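Local coordinates for protein 4-hydroxythreonine-4-phosphate dehydrogenase (Legionella pneumophila subsp. pneumophila, PDB 6XMY) that probably catalyses the NAD-dependent oxidation of 4-(phosphooxy)-L-threonine, a metal-assisted step in the biosynthesis of pyridoxine 5'-phosphate, at residues T167-P170 / L171-P175; L181-I184 / K185-Q189; Q188-H191 / H192-H196; N233-N237 / Q238-V242. All coordinates share one frame; numbering follows the deposited sequence.

Interaction 1 (T167-P170 / L171-P175); sequences THLP and LRMVP. With ZN (zinc ion), chain K.
Pro170 and Met173 close a tight turn: Met173 N donates to Pro170 O at 2.9 Å, reaching the oxygen from above the carbonyl plane, 50° out of it. Val174 N repeats the three-residue step to Leu171 O, and the backbone of 171-173 already has helical angles, leading the loop into helix 174-177. The Pro170 ring and the Met173 side chain lie side by side, pointing the same way, with Pro170 CD 3.8 Å from Met173 SD. The Met173 chain places CG beside its own backbone N (chi1 -64°) and bends at its last torsion. Leu169 makes looser apolar contact, its CB 4.2 Å from Val174 CG2. Val174 is the buried member, and its side chain also packs on Thr166, Leu210 and Tyr267, whereas Pro170, Leu171 and Met173 are exposed. Upstream, His168 sits at the centre of an inverse gamma turn and turns its ring to the metal, with NE2 2.3 Å from the zinc ion. Two waters and His268 NE2 also bind the zinc. The turn thus links the zinc site of His168 and His268, probably shared between dimeric partners as in other PdxA enzymes, to the start of helix 174-177.

Interaction 2 (L181-I184 / K185-Q189); sequences LLII and KVIQQ
Ile183 lies alongside Ile187 one helical turn on, both pointing the same way, with Ile183 CG2 3.8 Å from Ile187 CD1. Ile187 sets CG1 beside its backbone N (chi1 -62°), and from there its CD1 reaches back to the methyl branch of Ile183. Both are buried: Ile183 packs on Ile228 and Ala231 of helix 223-237, Ile187 on Leu235 of that helix and on Ile205 and Val207 of strand 204-208. A quarter turn round the helix, Leu182 and Val186 meet at an angle, Leu182 CD1 being 3.9 Å from Val186 CG2, and Val186 rests on Val152. Residues 181-189 are an alpha-helical run of helix 180-197, one of the helices covering the strands of this alpha/beta protein. Its four i to i+4 backbone bonds are regular, from Lys185 N to Leu181 O at 2.9 Å through to Gln188 N to Ile184 O at 2.8 Å. On the flank facing helix 223-237, Ile184, which packs on Thr234, and Gln188 run side by side, and Ile184 CG2 comes to 3.5 Å from Gln188 NE2. That amide nitrogen gives its hydrogen bond to Gln238 OE1, across toward the end of helix 223-237. The Lys185 chain passes Leu181 O, with CG 3.3 Å from it, then extends to bring NZ to a salt bridge with Glu149.

Interaction 3 (Q188-H191 / H192-H196); sequences QQLH and HSLKH. With SO4 (sulfate ion), chain J.
Leu190 and Leu194 form the tight side of this turn of helix 180-197, an amphipathic alpha-helix lying against the strands. Leu190 CD1 is 3.9 Å from Leu194 CD1, the two side chains meeting at a slant, and both pack on Ala262 of strand 262-265. Leu190 also touches Val264 and Leu288, and Leu194 touches Ile200. Next to them the buried hydroxyl of Ser193 takes a hydrogen bond from Gln189: NE2 to OG is 2.9 Å, with OG in the amide plane but the bond bent to 144°. The Gln189 chain, CG anti to the backbone N (chi1 -180°), folds back at its second torsion to reach that hydroxyl. A weak hydrogen bond joins Ser193 OG to an ethanediol.

The other side is looser and faces solvent at the exposed His192 and His196, although His191 packs on Pro203 and Ile240. There a sulfate, probably from the crystallisation liquor, is hydrogen-bonded by His192 and His196, with His191 CE1 close to it. His192 ND1 donates to sulfate O1 at 2.7 Å, nearly straight and with the oxygen in the plane of the ring. The anion would probably stabilise a positive charge on these imidazoles. The His192 and His196 rings partly cover each other, each meeting the other's face off-centre. Lys195 brings CD, not its ammonium, nearest, at 3.4 Å from sulfate O2. His196 NE2 donates to sulfate O3 at 2.8 Å, 175° at the hydrogen.

Interaction 4 (N233-N237 / Q238-V242); sequences NTLKN and QGIDV
Leu235 O takes two N-H groups from the residues that follow its last turn: Ile240 N lies 3.0 Å away in a fairly straight bond (162°), and Gln238 N makes a second, weak bond. Gln238 N is itself shared, weakly, with Thr234 O. One residue further on, Gly239 N donates to Lys236 O at 2.9 Å from well above that carbonyl plane. The crossed pair, Ile240 to Leu235 and Gly239 to Lys236, is a Schellman motif, with Gly239 at positive phi (85°) turning the chain out of helix 223-237 and into strand 241-246. The apolar contact that accompanies the motif is present: Leu235 CD2 comes to 3.7 Å from Ile240 CD1, the two branches meeting at an angle, both side chains being buried. Next along the chain, Val242 presents CG2 to Leu235 CB and, at 3.7 Å, to Lys236 CG. The Lys236 chain, extended beyond CG, crosses Val242 at a slant, and its CE lies 3.3 Å from Val242 O. Thr234 and Gln238 stand side by side on the flank facing helix 180-197, Thr234 CG2 3.6 Å from Gln238 NE2. The other end of that amide, Gln238 OE1, accepts a hydrogen bond from Gln188 NE2.

How the interactions relate
Interactions 2 and 3 are successive turns of helix 180-197, centres about 10 Å apart, sharing Gln188 and Gln189. Interaction 4 lies where helix 223-237 passes to strand 241-246 and docks on both. Gln188 NE2 to Gln238 OE1, 2.9 Å, is the polar join. Around it Ile187 CB packs 3.7 Å from Leu235 CD1, and His191 CD2 lies 3.8 Å from Ile240 CG2. Interaction 1 touches none of the others; its nearest atoms are about 7 Å from interaction 2. It holds the zinc ligand His168, and the Pro170 side chain is about 12 Å from bound NAD. The Val186 and Gln189 side chains are each about 10 Å from that of Thr139, predicted to bind substrate.

Interaction 1 (T167-P170 / L171-P175)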
loop_
_atom_site.group_PDB
_atom_site.type_symbol
_atom_site.label_atom_id
_atom_site.label_comp_id
_atom_site.label_asym_id
_atom_site.label_seq_id
_atom_site.Cartn_x
_atom_site.Cartn_y
_atom_site.Cartn_z
ATOM N N THR A 167 7.478 -7.547 6.319
ATOM C CA THR A 167 7.427 -6.730 5.114
ATOM C C THR A 167 8.835 -6.550 4.574
ATOM O O THR A 167 9.397 -7.490 3.973
ATOM C CB THR A 167 6.728 -5.390 5.387
ATOM O OG1 THR A 167 7.479 -4.655 6.361
ATOM C CG2 THR A 167 5.317 -5.609 5.885
ATOM N N HIS A 168 9.450 -5.393 4.741
ATOM C CA HIS A 168 10.717 -5.104 4.089
ATOM C C HIS A 168 11.835 -5.410 5.085
ATOM O O HIS A 168 12.272 -4.553 5.853
ATOM C CB HIS A 168 10.707 -3.694 3.497
ATOM C CG HIS A 168 9.790 -3.560 2.310
ATOM N ND1 HIS A 168 8.656 -2.780 2.320
ATOM C CD2 HIS A 168 9.831 -4.143 1.086
ATOM C CE1 HIS A 168 8.040 -2.881 1.156
ATOM N NE2 HIS A 168 8.739 -3.695 0.382
ATOM N N LEU A 169 12.263 -6.676 5.085
ATOM C CA LEU A 169 13.391 -7.198 5.839
ATOM C C LEU A 169 14.347 -7.893 4.887
ATOM O O LEU A 169 13.910 -8.532 3.925
ATOM C CB LEU A 169 12.944 -8.274 6.836
ATOM C CG LEU A 169 12.131 -7.858 8.046
ATOM C CD1 LEU A 169 11.767 -9.101 8.808
ATOM C CD2 LEU A 169 12.930 -6.902 8.921
ATOM N N PRO A 170 15.648 -7.836 5.161
ATOM C CA PRO A 170 16.567 -8.769 4.498
ATOM C C PRO A 170 16.147 -10.189 4.831
ATOM O O PRO A 170 15.662 -10.470 5.930
ATOM C CB PRO A 170 17.918 -8.443 5.140
ATOM C CG PRO A 170 17.764 -7.072 5.710
ATOM C CD PRO A 170 16.338 -6.980 6.140
ATOM N N LEU A 171 16.310 -11.090 3.863
ATOM C CA LEU A 171 15.894 -12.469 4.096
ATOM C C LEU A 171 16.564 -13.075 5.329
ATOM O O LEU A 171 15.942 -13.875 6.035
ATOM C CB LEU A 171 16.169 -13.324 2.861
ATOM C CG LEU A 171 15.398 -14.643 2.853
ATOM C CD1 LEU A 171 13.954 -14.393 2.453
ATOM C CD2 LEU A 171 16.052 -15.664 1.947
ATOM N N ARG A 172 17.823 -12.708 5.604
ATOM C CA ARG A 172 18.523 -13.214 6.787
ATOM C C ARG A 172 17.741 -12.955 8.071
ATOM O O ARG A 172 17.844 -13.733 9.026
ATOM C CB ARG A 172 19.898 -12.549 6.923
ATOM C CG ARG A 172 20.977 -13.047 5.981
ATOM C CD ARG A 172 22.376 -12.492 6.288
ATOM N NE ARG A 172 23.399 -13.121 5.442
ATOM C CZ ARG A 172 24.038 -14.238 5.770
ATOM N NH1 ARG A 172 23.764 -14.837 6.924
ATOM N NH2 ARG A 172 24.948 -14.753 4.952
ATOM N N MET A 173 16.980 -11.860 8.130
ATOM C CA MET A 173 16.301 -11.455 9.359
ATOM C C MET A 173 14.892 -12.010 9.487
ATOM O O MET A 173 14.274 -11.862 10.552
ATOM C CB MET A 173 16.252 -9.928 9.441
ATOM C CG MET A 173 17.633 -9.278 9.550
ATOM S SD MET A 173 17.569 -7.488 9.678
ATOM C CE MET A 173 16.722 -7.294 11.244
ATOM N N VAL A 174 14.367 -12.633 8.439
ATOM C CA VAL A 174 12.977 -13.093 8.473
ATOM C C VAL A 174 12.716 -14.105 9.581
ATOM O O VAL A 174 11.780 -13.894 10.371
ATOM C CB VAL A 174 12.527 -13.543 7.073
ATOM C CG1 VAL A 174 11.226 -14.345 7.147
ATOM C CG2 VAL A 174 12.360 -12.330 6.164
ATOM N N PRO A 175 13.460 -15.208 9.697
ATOM C CA PRO A 175 13.096 -16.196 10.725
ATOM C C PRO A 175 13.090 -15.644 12.141
ATOM O O PRO A 175 12.148 -15.918 12.895
ATOM C CB PRO A 175 14.132 -17.302 10.514
ATOM C CG PRO A 175 14.467 -17.191 9.038
ATOM C CD PRO A 175 14.540 -15.712 8.825
HETATM ZN ZN ZN K . 8.015 -4.368 -1.689
HETATM O O HOH W 1 7.500 -2.187 -1.608
HETATM O O HOH W 2 6.249 -4.331 -1.103
#

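Interaction 2 (L181-I184 / K185-Q189)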
loop_
_atom_site.group_PDB
_atom_site.type_symbol
_atom_site.label_atom_id
_atom_site.label_comp_id
_atom_site.label_asym_id
_atom_site.label_seq_id
_atom_site.Cartn_x
_atom_site.Cartn_y
_atom_site.Cartn_z
ATOM N N LEU A 181 3.570 -14.414 18.824
ATOM C CA LEU A 181 2.816 -13.199 19.122
ATOM C C LEU A 181 2.643 -12.325 17.888
ATOM O O LEU A 181 1.571 -11.755 17.672
ATOM C CB LEU A 181 3.505 -12.416 20.238
ATOM C CG LEU A 181 3.180 -12.855 21.663
ATOM C CD1 LEU A 181 3.796 -11.891 22.666
ATOM C CD2 LEU A 181 1.672 -12.925 21.851
ATOM N N LEU A 182 3.684 -12.207 17.062
ATOM C CA LEU A 182 3.561 -11.387 15.862
ATOM C C LEU A 182 2.521 -11.964 14.911
ATOM O O LEU A 182 1.686 -11.232 14.372
ATOM C CB LEU A 182 4.910 -11.241 15.155
ATOM C CG LEU A 182 4.844 -10.477 13.821
ATOM C CD1 LEU A 182 4.459 -9.018 14.030
ATOM C CD2 LEU A 182 6.168 -10.578 13.089
ATOM N N ILE A 183 2.556 -13.284 14.700
ATOM C CA ILE A 183 1.580 -13.929 13.823
ATOM C C ILE A 183 0.169 -13.690 14.338
ATOM O O ILE A 183 -0.746 -13.353 13.574
ATOM C CB ILE A 183 1.886 -15.431 13.701
ATOM C CG1 ILE A 183 3.222 -15.648 12.983
ATOM C CG2 ILE A 183 0.763 -16.143 12.965
ATOM C CD1 ILE A 183 3.675 -17.083 13.028
ATOM N N ILE A 184 -0.023 -13.854 15.650
ATOM C CA ILE A 184 -1.334 -13.622 16.256
ATOM C C ILE A 184 -1.803 -12.191 16.008
ATOM O O ILE A 184 -2.941 -11.957 15.586
ATOM C CB ILE A 184 -1.289 -13.960 17.755
ATOM C CG1 ILE A 184 -1.115 -15.471 17.948
ATOM C CG2 ILE A 184 -2.555 -13.464 18.447
ATOM C CD1 ILE A 184 -0.584 -15.847 19.309
ATOM N N LYS A 185 -0.932 -11.216 16.266
ATOM C CA LYS A 185 -1.340 -9.822 16.150
ATOM C C LYS A 185 -1.629 -9.453 14.704
ATOM O O LYS A 185 -2.587 -8.724 14.419
ATOM C CB LYS A 185 -0.258 -8.924 16.739
ATOM C CG LYS A 185 -0.210 -9.005 18.254
ATOM C CD LYS A 185 0.991 -8.275 18.815
ATOM C CE LYS A 185 0.998 -8.332 20.334
ATOM N NZ LYS A 185 2.192 -7.653 20.904
ATOM N N VAL A 186 -0.804 -9.950 13.777
ATOM C CA VAL A 186 -1.036 -9.703 12.357
ATOM C C VAL A 186 -2.372 -10.289 11.926
ATOM O O VAL A 186 -3.176 -9.628 11.252
ATOM C CB VAL A 186 0.125 -10.269 11.523
ATOM C CG1 VAL A 186 -0.281 -10.405 10.060
ATOM C CG2 VAL A 186 1.346 -9.379 11.673
ATOM N N ILE A 187 -2.615 -11.554 12.281
ATOM C CA ILE A 187 -3.839 -12.202 11.827
ATOM C C ILE A 187 -5.075 -11.656 12.550
ATOM O O ILE A 187 -6.153 -11.559 11.949
ATOM C CB ILE A 187 -3.701 -13.738 11.850
ATOM C CG1 ILE A 187 -2.588 -14.149 10.875
ATOM C CG2 ILE A 187 -5.019 -14.403 11.458
ATOM C CD1 ILE A 187 -2.340 -15.653 10.788
ATOM N N GLN A 188 -4.942 -11.239 13.816
ATOM C CA GLN A 188 -6.055 -10.548 14.472
ATOM C C GLN A 188 -6.434 -9.287 13.702
ATOM O O GLN A 188 -7.617 -9.031 13.445
ATOM C CB GLN A 188 -5.685 -10.183 15.913
ATOM C CG GLN A 188 -5.769 -11.324 16.921
ATOM C CD GLN A 188 -5.179 -10.948 18.272
ATOM O OE1 GLN A 188 -4.473 -9.944 18.403
ATOM N NE2 GLN A 188 -5.463 -11.754 19.283
ATOM N N GLN A 189 -5.436 -8.502 13.293
ATOM C CA GLN A 189 -5.727 -7.293 12.534
ATOM C C GLN A 189 -6.337 -7.627 11.180
ATOM O O GLN A 189 -7.313 -6.993 10.758
ATOM C CB GLN A 189 -4.463 -6.454 12.364
ATOM C CG GLN A 189 -4.706 -5.177 11.579
ATOM C CD GLN A 189 -5.698 -4.256 12.258
ATOM O OE1 GLN A 189 -5.467 -3.808 13.377
ATOM N NE2 GLN A 189 -6.814 -3.983 11.588
#

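Interaction 3 (Q188-H191 / H192-H196)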
loop_
_atom_site.group_PDB
_atom_site.type_symbol
_atom_site.label_atom_id
_atom_site.label_comp_id
_atom_site.label_asym_id
_atom_site.label_seq_id
_atom_site.Cartn_x
_atom_site.Cartn_y
_atom_site.Cartn_z
ATOM N N GLN A 188 -4.942 -11.239 13.816
ATOM C CA GLN A 188 -6.055 -10.548 14.472
ATOM C C GLN A 188 -6.434 -9.287 13.702
ATOM O O GLN A 188 -7.617 -9.031 13.445
ATOM C CB GLN A 188 -5.685 -10.183 15.913
ATOM C CG GLN A 188 -5.769 -11.324 16.921
ATOM C CD GLN A 188 -5.179 -10.948 18.272
ATOM O OE1 GLN A 188 -4.473 -9.944 18.403
ATOM N NE2 GLN A 188 -5.463 -11.754 19.283
ATOM N N GLN A 189 -5.436 -8.502 13.293
ATOM C CA GLN A 189 -5.727 -7.293 12.534
ATOM C C GLN A 189 -6.337 -7.627 11.180
ATOM O O GLN A 189 -7.313 -6.993 10.758
ATOM C CB GLN A 189 -4.463 -6.454 12.364
ATOM C CG GLN A 189 -4.706 -5.177 11.579
ATOM C CD GLN A 189 -5.698 -4.256 12.258
ATOM O OE1 GLN A 189 -5.467 -3.808 13.377
ATOM N NE2 GLN A 189 -6.814 -3.983 11.588
ATOM N N LEU A 190 -5.769 -8.614 10.482
ATOM C CA LEU A 190 -6.317 -9.033 9.196
ATOM C C LEU A 190 -7.775 -9.461 9.337
ATOM O O LEU A 190 -8.639 -9.039 8.560
ATOM C CB LEU A 190 -5.476 -10.183 8.631
ATOM C CG LEU A 190 -6.022 -10.807 7.347
ATOM C CD1 LEU A 190 -6.110 -9.782 6.230
ATOM C CD2 LEU A 190 -5.167 -12.005 6.923
ATOM N N HIS A 191 -8.064 -10.307 10.328
ATOM C CA HIS A 191 -9.428 -10.778 10.537
ATOM C C HIS A 191 -10.369 -9.609 10.804
ATOM O O HIS A 191 -11.457 -9.519 10.217
ATOM C CB HIS A 191 -9.436 -11.772 11.702
ATOM C CG HIS A 191 -10.802 -12.193 12.140
ATOM N ND1 HIS A 191 -11.537 -11.474 13.055
ATOM C CD2 HIS A 191 -11.557 -13.270 11.814
ATOM C CE1 HIS A 191 -12.692 -12.079 13.264
ATOM N NE2 HIS A 191 -12.732 -13.168 12.517
ATOM N N HIS A 192 -9.948 -8.691 11.674
ATOM C CA HIS A 192 -10.790 -7.546 12.012
ATOM C C HIS A 192 -11.091 -6.702 10.784
ATOM O O HIS A 192 -12.235 -6.282 10.573
ATOM C CB HIS A 192 -10.105 -6.696 13.076
ATOM C CG HIS A 192 -10.884 -5.476 13.456
ATOM N ND1 HIS A 192 -11.930 -5.513 14.351
ATOM C CD2 HIS A 192 -10.782 -4.190 13.046
ATOM C CE1 HIS A 192 -12.429 -4.296 14.489
ATOM N NE2 HIS A 192 -11.753 -3.477 13.705
ATOM N N SER A 193 -10.075 -6.442 9.963
ATOM C CA SER A 193 -10.277 -5.608 8.786
ATOM C C SER A 193 -11.163 -6.292 7.757
ATOM O O SER A 193 -12.023 -5.644 7.151
ATOM C CB SER A 193 -8.932 -5.233 8.172
ATOM O OG SER A 193 -8.209 -4.378 9.043
ATOM N N LEU A 194 -10.954 -7.590 7.519
ATOM C CA LEU A 194 -11.804 -8.292 6.563
ATOM C C LEU A 194 -13.262 -8.246 6.996
ATOM O O LEU A 194 -14.158 -8.049 6.170
ATOM C CB LEU A 194 -11.338 -9.738 6.402
ATOM C CG LEU A 194 -9.975 -9.956 5.736
ATOM C CD1 LEU A 194 -9.570 -11.429 5.797
ATOM C CD2 LEU A 194 -10.004 -9.452 4.294
ATOM N N LYS A 195 -13.514 -8.409 8.294
ATOM C CA LYS A 195 -14.885 -8.446 8.793
ATOM C C LYS A 195 -15.507 -7.058 8.797
ATOM O O LYS A 195 -16.640 -6.872 8.338
ATOM C CB LYS A 195 -14.888 -9.043 10.198
ATOM C CG LYS A 195 -16.256 -9.159 10.855
ATOM C CD LYS A 195 -16.128 -9.934 12.154
ATOM C CE LYS A 195 -17.465 -10.168 12.818
ATOM N NZ LYS A 195 -17.276 -10.978 14.051
ATOM N N HIS A 196 -14.785 -6.075 9.321
ATOM C CA HIS A 196 -15.366 -4.766 9.580
ATOM C C HIS A 196 -15.258 -3.817 8.399
ATOM O O HIS A 196 -16.109 -2.933 8.246
ATOM C CB HIS A 196 -14.722 -4.158 10.826
ATOM C CG HIS A 196 -15.156 -4.817 12.098
ATOM N ND1 HIS A 196 -16.228 -4.367 12.836
ATOM C CD2 HIS A 196 -14.684 -5.909 12.747
ATOM C CE1 HIS A 196 -16.389 -5.142 13.894
ATOM N NE2 HIS A 196 -15.468 -6.086 13.863
HETATM S S SO4 J . -13.668 -8.630 15.411
HETATM O O1 SO4 J . -12.711 -7.610 15.830
HETATM O O2 SO4 J . -13.513 -8.881 13.982
HETATM O O3 SO4 J . -15.028 -8.169 15.677
HETATM O O4 SO4 J . -13.418 -9.862 16.154
#

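Interaction 4 (N233-N237 / Q238-V242)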
loop_
_atom_site.group_PDB
_atom_site.type_symbol
_atom_site.label_atom_id
_atom_site.label_comp_id
_atom_site.label_asym_id
_atom_site.label_seq_id
_atom_site.Cartn_x
_atom_site.Cartn_y
_atom_site.Cartn_z
ATOM N N ASN A 233 -3.041 -22.305 16.458
ATOM C CA ASN A 233 -3.909 -22.896 17.473
ATOM C C ASN A 233 -4.515 -21.827 18.373
ATOM O O ASN A 233 -5.709 -21.883 18.704
ATOM C CB ASN A 233 -3.126 -23.899 18.317
ATOM C CG ASN A 233 -2.804 -25.168 17.564
ATOM O OD1 ASN A 233 -3.417 -25.467 16.540
ATOM N ND2 ASN A 233 -1.848 -25.934 18.078
ATOM N N THR A 234 -3.706 -20.843 18.783
ATOM C CA THR A 234 -4.222 -19.749 19.601
ATOM C C THR A 234 -5.302 -18.987 18.852
ATOM O O THR A 234 -6.370 -18.691 19.405
ATOM C CB THR A 234 -3.073 -18.820 19.994
ATOM O OG1 THR A 234 -2.153 -19.532 20.832
ATOM C CG2 THR A 234 -3.588 -17.594 20.739
ATOM N N LEU A 235 -5.050 -18.676 17.579
ATOM C CA LEU A 235 -6.035 -17.956 16.776
ATOM C C LEU A 235 -7.325 -18.752 16.617
ATOM O O LEU A 235 -8.423 -18.191 16.724
ATOM C CB LEU A 235 -5.431 -17.614 15.416
ATOM C CG LEU A 235 -4.383 -16.508 15.496
ATOM C CD1 LEU A 235 -3.477 -16.573 14.280
ATOM C CD2 LEU A 235 -5.037 -15.147 15.572
ATOM N N LYS A 236 -7.216 -20.059 16.358
ATOM C CA LYS A 236 -8.408 -20.900 16.275
ATOM C C LYS A 236 -9.217 -20.842 17.562
ATOM O O LYS A 236 -10.451 -20.780 17.524
ATOM C CB LYS A 236 -8.011 -22.348 15.968
ATOM C CG LYS A 236 -7.598 -22.592 14.531
ATOM C CD LYS A 236 -7.015 -24.001 14.382
ATOM C CE LYS A 236 -6.546 -24.289 12.964
ATOM N NZ LYS A 236 -5.750 -25.553 12.886
ATOM N N ASN A 237 -8.543 -20.862 18.710
ATOM C CA ASN A 237 -9.258 -20.803 19.980
ATOM C C ASN A 237 -9.758 -19.405 20.318
ATOM O O ASN A 237 -10.515 -19.253 21.284
ATOM C CB ASN A 237 -8.410 -21.384 21.111
ATOM C CG ASN A 237 -8.317 -22.890 21.040
ATOM O OD1 ASN A 237 -9.024 -23.524 20.257
ATOM N ND2 ASN A 237 -7.451 -23.473 21.857
ATOM N N GLN A 238 -9.354 -18.389 19.558
ATOM C CA GLN A 238 -10.016 -17.093 19.583
ATOM C C GLN A 238 -11.149 -17.009 18.570
ATOM O O GLN A 238 -11.796 -15.960 18.465
ATOM C CB GLN A 238 -9.002 -15.972 19.328
ATOM C CG GLN A 238 -7.917 -15.901 20.381
ATOM C CD GLN A 238 -6.865 -14.877 20.058
ATOM O OE1 GLN A 238 -6.959 -14.179 19.050
ATOM N NE2 GLN A 238 -5.852 -14.773 20.911
ATOM N N GLY A 239 -11.407 -18.090 17.832
ATOM C CA GLY A 239 -12.475 -18.109 16.853
ATOM C C GLY A 239 -12.119 -17.554 15.497
ATOM O O GLY A 239 -13.016 -17.233 14.711
ATOM N N ILE A 240 -10.833 -17.425 15.191
ATOM C CA ILE A 240 -10.384 -16.935 13.894
ATOM C C ILE A 240 -10.051 -18.144 13.029
ATOM O O ILE A 240 -9.227 -18.984 13.407
ATOM C CB ILE A 240 -9.200 -15.974 14.055
ATOM C CG1 ILE A 240 -9.650 -14.717 14.819
ATOM C CG2 ILE A 240 -8.639 -15.588 12.695
ATOM C CD1 ILE A 240 -8.510 -13.807 15.247
ATOM N N ASP A 241 -10.725 -18.250 11.882
ATOM C CA ASP A 241 -10.752 -19.477 11.081
ATOM C C ASP A 241 -9.528 -19.530 10.167
ATOM O O ASP A 241 -9.588 -19.226 8.975
ATOM C CB ASP A 241 -12.059 -19.530 10.298
ATOM C CG ASP A 241 -12.353 -20.893 9.715
ATOM O OD1 ASP A 241 -11.566 -21.838 9.920
ATOM O OD2 ASP A 241 -13.400 -21.012 9.046
ATOM N N VAL A 242 -8.396 -19.951 10.744
ATOM C CA VAL A 242 -7.137 -20.108 10.019
ATOM C C VAL A 242 -6.927 -21.566 9.634
ATOM O O VAL A 242 -7.326 -22.498 10.343
ATOM C CB VAL A 242 -5.921 -19.593 10.824
ATOM C CG1 VAL A 242 -5.893 -18.056 10.855
ATOM C CG2 VAL A 242 -5.916 -20.188 12.234
#